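Local coordinates for DNA protection during starvation protein (Mycobacterium smegmatis, PDB 2YW6) that probably protects DNA from oxidative damage by oxidising iron(II) with hydrogen peroxide and storing the iron(III) mineral inside a hollow shell of twelve subunits, at residues B[111-116]-B[147-152]. Sequence-based numbering, arbitrary orientation.
Sequences LVYNGV and KFQWFV
Tyr113 and Phe148 meet ring against ring between two nearly antiparallel helices, whose local axes run 159° apart and come within 10.0 Å of each other. Phe148 CD2 lies over one face of the tyrosine ring at its hydroxyl end, 3.4 Å from Tyr113 CZ. The ring planes are inclined by 38° and the centroids lie 5.1 Å apart, an oblique pairing. The chi1 of Phe148, -174°, sets CG opposite the backbone N and carries the ring to the tyrosine and to Gln57 and Met53 of helix 47-75. Tyr113 also reaches that helix through a hydrogen bond between its hydroxyl and Gln57, while Leu31 and Leu35 of helix 12-41 pack against it. This buried side is therefore closed by all four long helices.

Beside the rings, where the backbones come closest, the extended Gln149 chain runs alongside Tyr113, pointing the other way, and brings Gln149 CG to 3.6 Å from Tyr113 CB. Toward the partly exposed Asn114 the packing thins: that residue adds little buried area, and its side chain lies across the end of Gln149, the two amides turned steeply against each other. An aromatic pair in the interior with a polar fringe thus joins helices 102-127 and 132-155, the second antiparallel pair of the up-down-down-up four-helix bundle that defines the ferritin-like fold of Dps subunits.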
loop_
_atom_site.group_PDB
_atom_site.type_symbol
_atom_site.label_atom_id
_atom_site.label_comp_id
_atom_site.label_asym_id
_atom_site.label_seq_id
_atom_site.Cartn_x
_atom_site.Cartn_y
_atom_site.Cartn_z
ATOM N N LEU B 111 27.007 20.970 -17.945
ATOM C CA LEU B 111 26.943 22.120 -18.842
ATOM C C LEU B 111 25.488 22.462 -19.142
ATOM O O LEU B 111 25.089 23.626 -19.060
ATOM C CB LEU B 111 27.686 21.806 -20.144
ATOM C CG LEU B 111 28.937 22.615 -20.517
ATOM C CD1 LEU B 111 29.495 23.398 -19.321
ATOM C CD2 LEU B 111 29.976 21.640 -21.080
ATOM N N VAL B 112 24.704 21.446 -19.497
ATOM C CA VAL B 112 23.291 21.651 -19.791
ATOM C C VAL B 112 22.604 22.362 -18.613
ATOM O O VAL B 112 21.880 23.339 -18.811
ATOM C CB VAL B 112 22.577 20.304 -20.086
ATOM C CG1 VAL B 112 21.069 20.519 -20.189
ATOM C CG2 VAL B 112 23.120 19.709 -21.380
ATOM N N TYR B 113 22.853 21.888 -17.392
ATOM C CA TYR B 113 22.257 22.491 -16.211
ATOM C C TYR B 113 22.721 23.918 -15.916
ATOM O O TYR B 113 21.981 24.693 -15.303
ATOM C CB TYR B 113 22.475 21.595 -14.978
ATOM C CG TYR B 113 21.417 20.526 -14.875
ATOM C CD1 TYR B 113 21.377 19.470 -15.790
ATOM C CD2 TYR B 113 20.368 20.645 -13.961
ATOM C CE1 TYR B 113 20.307 18.578 -15.804
ATOM C CE2 TYR B 113 19.300 19.763 -13.969
ATOM C CZ TYR B 113 19.270 18.741 -14.891
ATOM O OH TYR B 113 18.181 17.914 -14.949
ATOM N N ASN B 114 23.935 24.277 -16.321
ATOM C CA ASN B 114 24.391 25.643 -16.076
ATOM C C ASN B 114 23.393 26.558 -16.795
ATOM O O ASN B 114 22.908 27.541 -16.224
ATOM C CB ASN B 114 25.816 25.885 -16.615
ATOM C CG ASN B 114 26.917 25.413 -15.649
ATOM O OD1 ASN B 114 26.715 25.354 -14.434
ATOM N ND2 ASN B 114 28.099 25.106 -16.196
ATOM N N GLY B 115 23.069 26.213 -18.040
ATOM C CA GLY B 115 22.128 27.018 -18.793
ATOM C C GLY B 115 20.748 27.034 -18.154
ATOM O O GLY B 115 20.138 28.101 -17.992
ATOM N N VAL B 116 20.266 25.843 -17.794
ATOM C CA VAL B 116 18.945 25.668 -17.182
ATOM C C VAL B 116 18.799 26.455 -15.883
ATOM O O VAL B 116 17.819 27.172 -15.685
ATOM C CB VAL B 116 18.661 24.155 -16.917
ATOM C CG1 VAL B 116 17.262 23.955 -16.310
ATOM C CG2 VAL B 116 18.785 23.382 -18.217
ATOM N N LYS B 147 20.016 21.002 -7.017
ATOM C CA LYS B 147 20.461 19.856 -6.247
ATOM C C LYS B 147 20.942 18.779 -7.219
ATOM O O LYS B 147 21.990 18.170 -7.024
ATOM C CB LYS B 147 19.327 19.291 -5.387
ATOM C CG LYS B 147 19.759 18.049 -4.616
ATOM C CD LYS B 147 18.613 17.089 -4.331
ATOM C CE LYS B 147 17.845 17.496 -3.095
ATOM N NZ LYS B 147 16.979 16.386 -2.597
ATOM N N PHE B 148 20.173 18.546 -8.272
ATOM C CA PHE B 148 20.543 17.538 -9.251
ATOM C C PHE B 148 21.913 17.797 -9.880
ATOM O O PHE B 148 22.709 16.866 -10.047
ATOM C CB PHE B 148 19.495 17.454 -10.364
ATOM C CG PHE B 148 19.737 16.329 -11.321
ATOM C CD1 PHE B 148 19.378 15.025 -10.989
ATOM C CD2 PHE B 148 20.368 16.564 -12.539
ATOM C CE1 PHE B 148 19.642 13.973 -11.857
ATOM C CE2 PHE B 148 20.640 15.522 -13.418
ATOM C CZ PHE B 148 20.280 14.222 -13.080
ATOM N N GLN B 149 22.172 19.055 -10.241
ATOM C CA GLN B 149 23.437 19.435 -10.859
ATOM C C GLN B 149 24.564 19.092 -9.905
ATOM O O GLN B 149 25.645 18.682 -10.321
ATOM C CB GLN B 149 23.477 20.934 -11.168
ATOM C CG GLN B 149 24.616 21.322 -12.105
ATOM C CD GLN B 149 24.924 22.813 -12.096
ATOM O OE1 GLN B 149 25.437 23.360 -13.079
ATOM N NE2 GLN B 149 24.631 23.472 -10.981
ATOM N N TRP B 150 24.316 19.268 -8.616
ATOM C CA TRP B 150 25.339 18.943 -7.642
ATOM C C TRP B 150 25.654 17.448 -7.641
ATOM O O TRP B 150 26.822 17.062 -7.549
ATOM C CB TRP B 150 24.934 19.379 -6.237
ATOM C CG TRP B 150 25.921 18.883 -5.248
ATOM C CD1 TRP B 150 27.265 19.111 -5.255
ATOM C CD2 TRP B 150 25.664 17.991 -4.162
ATOM N NE1 TRP B 150 27.867 18.406 -4.243
ATOM C CE2 TRP B 150 26.911 17.708 -3.557
ATOM C CE3 TRP B 150 24.511 17.395 -3.642
ATOM C CZ2 TRP B 150 27.030 16.855 -2.456
ATOM C CZ3 TRP B 150 24.630 16.543 -2.543
ATOM C CH2 TRP B 150 25.883 16.282 -1.962
ATOM N N PHE B 151 24.631 16.602 -7.731
ATOM C CA PHE B 151 24.880 15.161 -7.749
ATOM C C PHE B 151 25.719 14.843 -8.967
ATOM O O PHE B 151 26.600 13.992 -8.921
ATOM C CB PHE B 151 23.577 14.356 -7.804
ATOM C CG PHE B 151 22.808 14.354 -6.516
ATOM C CD1 PHE B 151 23.446 14.600 -5.304
ATOM C CD2 PHE B 151 21.446 14.081 -6.508
ATOM C CE1 PHE B 151 22.741 14.580 -4.102
ATOM C CE2 PHE B 151 20.729 14.055 -5.306
ATOM C CZ PHE B 151 21.384 14.309 -4.100
ATOM N N VAL B 152 25.439 15.543 -10.060
ATOM C CA VAL B 152 26.184 15.353 -11.298
ATOM C C VAL B 152 27.640 15.753 -11.068
ATOM O O VAL B 152 28.553 14.971 -11.335
ATOM C CB VAL B 152 25.580 16.207 -12.456
ATOM C CG1 VAL B 152 26.398 16.029 -13.723
ATOM C CG2 VAL B 152 24.122 15.799 -12.714
#